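Local coordinates for Tle cognate immunity protein 4 C-terminal domain-containing protein (Pseudomonas aeruginosa PAO1, PDB 4R1D), which probably neutralises the lipase effector Tle4 of the H2 type VI secretion system, with which it forms a complex, so protecting the producing cell, at residues Ile72-Glu77 / His121-Ser126; Asp96-Ser101 / Val107-Gly112; Leu228-Gly231 / Gln236-Tyr239. All blocks are in the same frame, centred on the assembly; numbering follows the deposited sequence.

Contact 1: residues Ile72-Glu77 / His121-Ser126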
loop_
_atom_site.group_PDB
_atom_site.type_symbol
_atom_site.label_atom_id
_atom_site.label_comp_id
_atom_site.label_asym_id
_atom_site.label_seq_id
_atom_site.Cartn_x
_atom_site.Cartn_y
_atom_site.Cartn_z
ATOM N N ILE B 72 -14.422 9.535 28.042
ATOM C CA ILE B 72 -14.286 8.604 29.146
ATOM C C ILE B 72 -13.126 8.984 30.063
ATOM O O ILE B 72 -12.032 9.304 29.598
ATOM C CB ILE B 72 -14.105 7.154 28.632
ATOM C CG1 ILE B 72 -15.330 6.730 27.810
ATOM C CG2 ILE B 72 -13.878 6.191 29.789
ATOM C CD1 ILE B 72 -15.124 5.467 26.998
ATOM N N ASP B 73 -13.379 8.939 31.370
ATOM C CA ASP B 73 -12.359 9.224 32.378
ATOM C C ASP B 73 -11.757 7.912 32.875
ATOM O O ASP B 73 -12.446 7.109 33.506
ATOM C CB ASP B 73 -12.985 10.014 33.537
ATOM C CG ASP B 73 -11.977 10.380 34.623
ATOM O OD1 ASP B 73 -10.755 10.300 34.379
ATOM O OD2 ASP B 73 -12.414 10.765 35.728
ATOM N N PHE B 74 -10.479 7.679 32.573
ATOM C CA PHE B 74 -9.833 6.412 32.907
ATOM C C PHE B 74 -9.165 6.424 34.277
ATOM O O PHE B 74 -8.440 5.491 34.623
ATOM C CB PHE B 74 -8.773 6.037 31.857
ATOM C CG PHE B 74 -9.327 5.827 30.472
ATOM C CD1 PHE B 74 -10.286 4.864 30.243
ATOM C CD2 PHE B 74 -8.866 6.579 29.401
ATOM C CE1 PHE B 74 -10.799 4.652 28.970
ATOM C CE2 PHE B 74 -9.373 6.375 28.118
ATOM C CZ PHE B 74 -10.337 5.415 27.904
ATOM N N GLY B 75 -9.401 7.479 35.048
ATOM C CA GLY B 75 -8.678 7.676 36.290
ATOM C C GLY B 75 -7.264 8.145 35.993
ATOM O O GLY B 75 -6.821 8.115 34.840
ATOM N N ASN B 76 -6.556 8.583 37.029
ATOM C CA ASN B 76 -5.170 9.009 36.888
ATOM C C ASN B 76 -4.966 10.070 35.808
ATOM O O ASN B 76 -3.950 10.071 35.112
ATOM C CB ASN B 76 -4.275 7.791 36.643
ATOM C CG ASN B 76 -4.120 6.936 37.885
ATOM O OD1 ASN B 76 -4.688 5.844 37.987
ATOM N ND2 ASN B 76 -3.352 7.437 38.848
ATOM N N GLU B 77 -5.937 10.979 35.707
ATOM C CA GLU B 77 -5.991 12.057 34.704
ATOM C C GLU B 77 -5.961 11.619 33.238
ATOM O O GLU B 77 -5.846 12.450 32.346
ATOM C CB GLU B 77 -4.963 13.174 34.953
ATOM C CG GLU B 77 -3.650 12.751 35.572
ATOM C CD GLU B 77 -3.718 12.725 37.082
ATOM O OE1 GLU B 77 -2.888 12.034 37.708
ATOM O OE2 GLU B 77 -4.609 13.401 37.644
ATOM N N HIS B 121 -14.229 -3.850 28.216
ATOM C CA HIS B 121 -12.906 -4.455 28.233
ATOM C C HIS B 121 -11.841 -3.448 27.813
ATOM O O HIS B 121 -10.794 -3.333 28.449
ATOM C CB HIS B 121 -12.849 -5.679 27.322
ATOM C CG HIS B 121 -11.485 -6.289 27.238
ATOM N ND1 HIS B 121 -10.823 -6.778 28.344
ATOM C CD2 HIS B 121 -10.647 -6.460 26.189
ATOM C CE1 HIS B 121 -9.639 -7.236 27.977
ATOM N NE2 HIS B 121 -9.509 -7.056 26.675
ATOM N N ALA B 122 -12.112 -2.720 26.735
ATOM C CA ALA B 122 -11.200 -1.660 26.293
ATOM C C ALA B 122 -10.986 -0.637 27.408
ATOM O O ALA B 122 -9.862 -0.196 27.661
ATOM C CB ALA B 122 -11.749 -0.976 25.052
ATOM N N VAL B 123 -12.068 -0.253 28.077
ATOM C CA VAL B 123 -11.964 0.714 29.164
ATOM C C VAL B 123 -11.022 0.215 30.263
ATOM O O VAL B 123 -10.151 0.955 30.718
ATOM C CB VAL B 123 -13.347 1.102 29.741
ATOM C CG1 VAL B 123 -13.187 1.903 31.014
ATOM C CG2 VAL B 123 -14.140 1.903 28.717
ATOM N N GLU B 124 -11.166 -1.042 30.664
ATOM C CA GLU B 124 -10.309 -1.586 31.717
ATOM C C GLU B 124 -8.834 -1.580 31.304
ATOM O O GLU B 124 -7.952 -1.325 32.127
ATOM C CB GLU B 124 -10.749 -2.996 32.130
ATOM C CG GLU B 124 -9.825 -3.648 33.148
ATOM C CD GLU B 124 -9.618 -2.792 34.398
ATOM O OE1 GLU B 124 -10.560 -2.069 34.807
ATOM O OE2 GLU B 124 -8.507 -2.841 34.968
ATOM N N ILE B 125 -8.565 -1.850 30.030
ATOM C CA ILE B 125 -7.193 -1.816 29.531
ATOM C C ILE B 125 -6.584 -0.414 29.677
ATOM O O ILE B 125 -5.446 -0.275 30.121
ATOM C CB ILE B 125 -7.095 -2.307 28.064
ATOM C CG1 ILE B 125 -7.325 -3.819 27.993
ATOM C CG2 ILE B 125 -5.732 -1.971 27.483
ATOM C CD1 ILE B 125 -7.464 -4.352 26.576
ATOM N N SER B 126 -7.349 0.615 29.310
ATOM C CA SER B 126 -6.894 1.996 29.436
ATOM C C SER B 126 -6.763 2.421 30.898
ATOM O O SER B 126 -5.825 3.127 31.253
ATOM C CB SER B 126 -7.820 2.949 28.683
ATOM O OG SER B 126 -7.620 2.834 27.278
#
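The phenyl ring of F74 lies flat against S126, whose CB sits over the ring centre, 3.4 Å from the centroid and 10° off the ring normal. This CH-pi contact belongs to helix-on-sheet packing in the Tli4 N-terminal domain: helix 119-132 packs on strand 68-73 and the turn that follows it. With CG anti to its carbonyl carbon (chi1 -62°), F74 turns its ring face to S126. The carbonyl oxygen of I72 is near the rim of the opposite face, while L95 and T97 of strand 92-100 also pack on the side chain.

V123, one turn back along the helix, divides its two methyls between two partners. CG1 approaches F74 CE1 at 4.2 Å, and CG2 meets the tip of I72, the CD1 methyl, at 4.1 Å. No hydrogen bond joins the two segments, and the contact is van der Waals packing; just beyond it, R127 of the same helix makes a weak hydrogen bond to the carbonyl oxygen of D73. The other side of the helix serves the complex: H121 NE2 hydrogen-bonds to the carbonyl oxygen of G395 of the partner chain, and I125 packs on R397 of that chain.

Just past F74 the chain enters the turn toward strand 79-84, with positive phi at G75, N76 and E77. An Asx turn lies at its start, with G75 N donating to D73 OD1 at 3.2 Å from above the carboxylate plane.

Contact 2: residues Asp96-Ser101 / Val107-Gly112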
loop_
_atom_site.group_PDB
_atom_site.type_symbol
_atom_site.label_atom_id
_atom_site.label_comp_id
_atom_site.label_asym_id
_atom_site.label_seq_id
_atom_site.Cartn_x
_atom_site.Cartn_y
_atom_site.Cartn_z
ATOM N N ASP B 96 -9.732 7.135 21.167
ATOM C CA ASP B 96 -8.521 7.954 21.159
ATOM C C ASP B 96 -8.113 8.257 22.607
ATOM O O ASP B 96 -8.679 9.160 23.231
ATOM C CB ASP B 96 -8.824 9.243 20.407
ATOM C CG ASP B 96 -7.579 10.054 20.072
ATOM O OD1 ASP B 96 -6.480 9.550 20.323
ATOM O OD2 ASP B 96 -7.732 11.183 19.544
ATOM N N THR B 97 -7.158 7.503 23.148
ATOM C CA THR B 97 -6.777 7.668 24.559
ATOM C C THR B 97 -5.557 8.558 24.752
ATOM O O THR B 97 -4.565 8.454 24.019
ATOM C CB THR B 97 -6.493 6.337 25.282
ATOM O OG1 THR B 97 -5.294 5.753 24.768
ATOM C CG2 THR B 97 -7.671 5.348 25.163
ATOM N N TYR B 98 -5.637 9.422 25.755
ATOM C CA TYR B 98 -4.515 10.264 26.144
ATOM C C TYR B 98 -4.128 9.884 27.562
ATOM O O TYR B 98 -4.983 9.768 28.445
ATOM C CB TYR B 98 -4.909 11.739 26.024
ATOM C CG TYR B 98 -5.259 12.078 24.599
ATOM C CD1 TYR B 98 -4.294 12.552 23.733
ATOM C CD2 TYR B 98 -6.539 11.837 24.092
ATOM C CE1 TYR B 98 -4.587 12.827 22.412
ATOM C CE2 TYR B 98 -6.843 12.110 22.768
ATOM C CZ TYR B 98 -5.856 12.602 21.934
ATOM O OH TYR B 98 -6.123 12.884 20.615
ATOM N N VAL B 99 -2.843 9.652 27.774
ATOM C CA VAL B 99 -2.392 9.108 29.052
ATOM C C VAL B 99 -1.047 9.706 29.415
ATOM O O VAL B 99 -0.240 10.017 28.536
ATOM C CB VAL B 99 -2.310 7.563 29.015
ATOM C CG1 VAL B 99 -1.278 7.087 27.994
ATOM C CG2 VAL B 99 -2.014 6.999 30.403
ATOM N N THR B 100 -0.814 9.879 30.712
ATOM C CA THR B 100 0.404 10.515 31.193
ATOM C C THR B 100 1.201 9.592 32.100
ATOM O O THR B 100 0.640 8.774 32.813
ATOM C CB THR B 100 0.066 11.799 31.973
ATOM O OG1 THR B 100 -0.862 11.483 33.019
ATOM C CG2 THR B 100 -0.560 12.818 31.045
ATOM N N SER B 101 2.522 9.727 32.073
ATOM C CA SER B 101 3.377 8.952 32.956
ATOM C C SER B 101 3.410 9.599 34.339
ATOM O O SER B 101 3.095 10.786 34.483
ATOM C CB SER B 101 4.791 8.890 32.383
ATOM O OG SER B 101 5.244 10.197 32.069
ATOM N N VAL B 107 3.209 13.141 28.148
ATOM C CA VAL B 107 1.926 12.842 27.520
ATOM C C VAL B 107 2.049 11.863 26.358
ATOM O O VAL B 107 3.019 11.911 25.614
ATOM C CB VAL B 107 1.272 14.131 27.011
ATOM C CG1 VAL B 107 0.618 13.902 25.672
ATOM C CG2 VAL B 107 0.260 14.602 28.001
ATOM N N TYR B 108 1.060 10.981 26.219
ATOM C CA TYR B 108 1.031 10.013 25.126
ATOM C C TYR B 108 -0.348 9.921 24.506
ATOM O O TYR B 108 -1.356 10.068 25.200
ATOM C CB TYR B 108 1.444 8.626 25.632
ATOM C CG TYR B 108 2.792 8.640 26.296
ATOM C CD1 TYR B 108 3.935 8.248 25.609
ATOM C CD2 TYR B 108 2.927 9.091 27.607
ATOM C CE1 TYR B 108 5.171 8.280 26.217
ATOM C CE2 TYR B 108 4.147 9.134 28.212
ATOM C CZ TYR B 108 5.267 8.727 27.524
ATOM O OH TYR B 108 6.485 8.772 28.162
ATOM N N ARG B 109 -0.382 9.651 23.202
ATOM C CA ARG B 109 -1.630 9.384 22.507
ATOM C C ARG B 109 -1.632 7.923 22.067
ATOM O O ARG B 109 -0.664 7.454 21.485
ATOM C CB ARG B 109 -1.770 10.284 21.284
ATOM C CG ARG B 109 -3.057 10.050 20.523
ATOM C CD ARG B 109 -3.098 10.851 19.229
ATOM N NE ARG B 109 -4.465 10.983 18.731
ATOM C CZ ARG B 109 -4.794 11.587 17.591
ATOM N NH1 ARG B 109 -3.855 12.107 16.817
ATOM N NH2 ARG B 109 -6.071 11.670 17.224
ATOM N N TRP B 110 -2.712 7.209 22.358
ATOM C CA TRP B 110 -2.809 5.807 21.995
ATOM C C TRP B 110 -4.201 5.577 21.422
ATOM O O TRP B 110 -5.180 5.436 22.163
ATOM C CB TRP B 110 -2.556 4.916 23.211
ATOM C CG TRP B 110 -2.684 3.445 22.897
ATOM C CD1 TRP B 110 -2.107 2.768 21.854
ATOM C CD2 TRP B 110 -3.440 2.478 23.635
ATOM N NE1 TRP B 110 -2.456 1.426 21.904
ATOM C CE2 TRP B 110 -3.274 1.227 22.985
ATOM C CE3 TRP B 110 -4.234 2.545 24.786
ATOM C CZ2 TRP B 110 -3.875 0.062 23.448
ATOM C CZ3 TRP B 110 -4.835 1.367 25.247
ATOM C CH2 TRP B 110 -4.646 0.152 24.579
ATOM N N LYS B 111 -4.294 5.574 20.100
ATOM C CA LYS B 111 -5.597 5.581 19.444
ATOM C C LYS B 111 -5.785 4.344 18.589
ATOM O O LYS B 111 -4.890 3.948 17.847
ATOM C CB LYS B 111 -5.746 6.834 18.572
ATOM C CG LYS B 111 -7.056 6.896 17.775
ATOM C CD LYS B 111 -7.104 8.129 16.886
ATOM C CE LYS B 111 -6.012 8.102 15.833
ATOM N NZ LYS B 111 -6.128 9.243 14.881
ATOM N N GLY B 112 -6.958 3.733 18.691
ATOM C CA GLY B 112 -7.234 2.579 17.864
ATOM C C GLY B 112 -8.688 2.181 17.907
ATOM O O GLY B 112 -9.473 2.742 18.663
#
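The beta hairpin of strands 92-100 and 107-115 is paired here from D96 with K111 to T100 with V107, nearer the turn. T97 and W110 form a hydrogen-bonded pair, W110 N reaching T97 O at 2.8 Å. The hydroxyl of T97 adds a third bond: OG1 lies between its backbone N and carbonyl carbon (chi1 69°) and donates to W110 O at 2.6 Å, in the carbonyl plane and on a lone pair. W110 O thus accepts from both T97 N and T97 OG1. V99 and Y108 repeat the pairing.

Within this antiparallel part of the N-terminal domain, D96, Y98 and R109 share the face covered by helix 42-58. R109 grips the D96 carboxylate side-on: NE reaches OD1 at 2.9 Å and 170°, and NH2 reaches OD2 at 2.9 Å. Y98 OH donates to D96 OD2 at 2.6 Å, from the face of the carboxylate opposite to R109 NH2. The Y98 ring runs alongside the extended R109 chain, its CE1 3.7 Å from R109 CG. On the other face, W110 NE1 hydrogen-bonds to L30 O, and the indole makes a cation-pi contact with R397 of the partner chain.

Contact 3: residues Leu228-Gly231 / Gln236-Tyr239; sequences LVAG and QRGY
V229 meets the opposing strand through its backbone: its carbonyl oxygen takes a CA-H...O contact from Y239 CA at 3.5 Å. Its side chain packs on L91 of the partner chain, so this beta hairpin of the Tli4 C-terminal domain, strands 225-233 and 236-245, also takes part in the complex.

A230 comes next, a non-hydrogen-bonded partner of Y239. Its single methyl is wedged among three groups. A230 CB lies 3.5 Å from both Y239 CD1 and R237 NH2, and 3.4 Å from G238 O. The methyl meets one face of the R237 guanidinium, which a bend at chi2 (135°) folds back over the neighbouring strand.

G231 and G238 form an antiparallel hydrogen-bonded pair. G231 N donates to G238 O at 3.0 Å, and G238 N returns to G231 O at 2.7 Å, almost straight at 172°. Neither residue puts a side chain over this pair, and the guanidinium extends across the backbone of G231, with NH1 hydrogen-bonded to S232 OG.

Beyond the hairpin, R237 NH2 forms salt bridges with E210 and D281, and Y239 OH hydrogen-bonds to D281 as well. The carboxylates of E210 and D281 probably balance the charge of R237 in this otherwise largely buried place, and D281 ties both side chains flanking A230 to the start of helix 281-292.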
loop_
_atom_site.group_PDB
_atom_site.type_symbol
_atom_site.label_atom_id
_atom_site.label_comp_id
_atom_site.label_asym_id
_atom_site.label_seq_id
_atom_site.Cartn_x
_atom_site.Cartn_y
_atom_site.Cartn_z
ATOM N N LEU B 228 22.921 -14.094 5.945
ATOM C CA LEU B 228 23.609 -12.854 5.602
ATOM C C LEU B 228 24.044 -12.889 4.146
ATOM O O LEU B 228 24.799 -13.778 3.749
ATOM C CB LEU B 228 24.862 -12.685 6.482
ATOM C CG LEU B 228 24.778 -11.990 7.844
ATOM C CD1 LEU B 228 23.656 -12.495 8.718
ATOM C CD2 LEU B 228 26.116 -12.121 8.574
ATOM N N VAL B 229 23.579 -11.936 3.345
ATOM C CA VAL B 229 23.960 -11.922 1.941
ATOM C C VAL B 229 24.531 -10.565 1.539
ATOM O O VAL B 229 24.289 -9.558 2.196
ATOM C CB VAL B 229 22.780 -12.311 1.017
ATOM C CG1 VAL B 229 22.149 -13.630 1.484
ATOM C CG2 VAL B 229 21.743 -11.209 0.972
ATOM N N ALA B 230 25.319 -10.555 0.476
ATOM C CA ALA B 230 25.859 -9.315 -0.046
ATOM C C ALA B 230 25.987 -9.455 -1.550
ATOM O O ALA B 230 26.048 -10.568 -2.079
ATOM C CB ALA B 230 27.203 -9.007 0.579
ATOM N N GLY B 231 26.010 -8.329 -2.249
ATOM C CA GLY B 231 26.266 -8.372 -3.669
ATOM C C GLY B 231 26.697 -7.076 -4.306
ATOM O O GLY B 231 26.473 -5.995 -3.774
ATOM N N GLN B 236 28.669 -0.678 -7.022
ATOM C CA GLN B 236 28.408 -0.504 -5.595
ATOM C C GLN B 236 28.029 -1.833 -4.954
ATOM O O GLN B 236 27.605 -2.778 -5.637
ATOM C CB GLN B 236 27.348 0.567 -5.327
ATOM C CG GLN B 236 25.959 0.223 -5.819
ATOM C CD GLN B 236 24.962 1.349 -5.586
ATOM O OE1 GLN B 236 24.380 1.470 -4.505
ATOM N NE2 GLN B 236 24.757 2.179 -6.605
ATOM N N ARG B 237 28.202 -1.904 -3.642
ATOM C CA ARG B 237 27.957 -3.138 -2.904
ATOM C C ARG B 237 26.744 -3.001 -1.999
ATOM O O ARG B 237 26.615 -2.021 -1.259
ATOM C CB ARG B 237 29.176 -3.516 -2.066
ATOM C CG ARG B 237 29.081 -4.894 -1.415
ATOM C CD ARG B 237 30.390 -5.648 -1.596
ATOM N NE ARG B 237 30.389 -6.995 -1.031
ATOM C CZ ARG B 237 30.187 -8.104 -1.734
ATOM N NH1 ARG B 237 29.933 -8.039 -3.041
ATOM N NH2 ARG B 237 30.230 -9.281 -1.129
ATOM N N GLY B 238 25.860 -3.988 -2.067
ATOM C CA GLY B 238 24.693 -4.043 -1.205
ATOM C C GLY B 238 24.801 -5.165 -0.184
ATOM O O GLY B 238 25.607 -6.086 -0.326
ATOM N N TYR B 239 23.976 -5.089 0.851
ATOM C CA TYR B 239 23.997 -6.065 1.921
ATOM C C TYR B 239 22.579 -6.314 2.393
ATOM O O TYR B 239 21.755 -5.406 2.382
ATOM C CB TYR B 239 24.783 -5.518 3.110
ATOM C CG TYR B 239 26.262 -5.349 2.863
ATOM C CD1 TYR B 239 27.127 -6.420 2.996
ATOM C CD2 TYR B 239 26.788 -4.118 2.501
ATOM C CE1 TYR B 239 28.486 -6.277 2.772
ATOM C CE2 TYR B 239 28.151 -3.957 2.275
ATOM C CZ TYR B 239 28.993 -5.041 2.415
ATOM O OH TYR B 239 30.348 -4.902 2.202
#

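Overall arrangement
Contacts 1 and 2 are neighbours in the N-terminal domain, their centres 11 Å apart, with the hairpin of contact 2 nested inside the chain loop that contact 1 closes. They touch where T97 CG2 meets F74 and S126, and where I125 packs on W110. Contact 3 lies in the C-terminal domain on the opposite side of the chain's centre, about 49 Å and 41 Å from the centres of contacts 1 and 2. Contact 1, partly buried, packs a helix on a strand and the turn after it, without hydrogen bonds. The two buried hairpins rely on backbone hydrogen bonds, but contact 2 closes its salt bridge internally, whereas the arginine of contact 3 finds its carboxylates outside. All three border the partner chain.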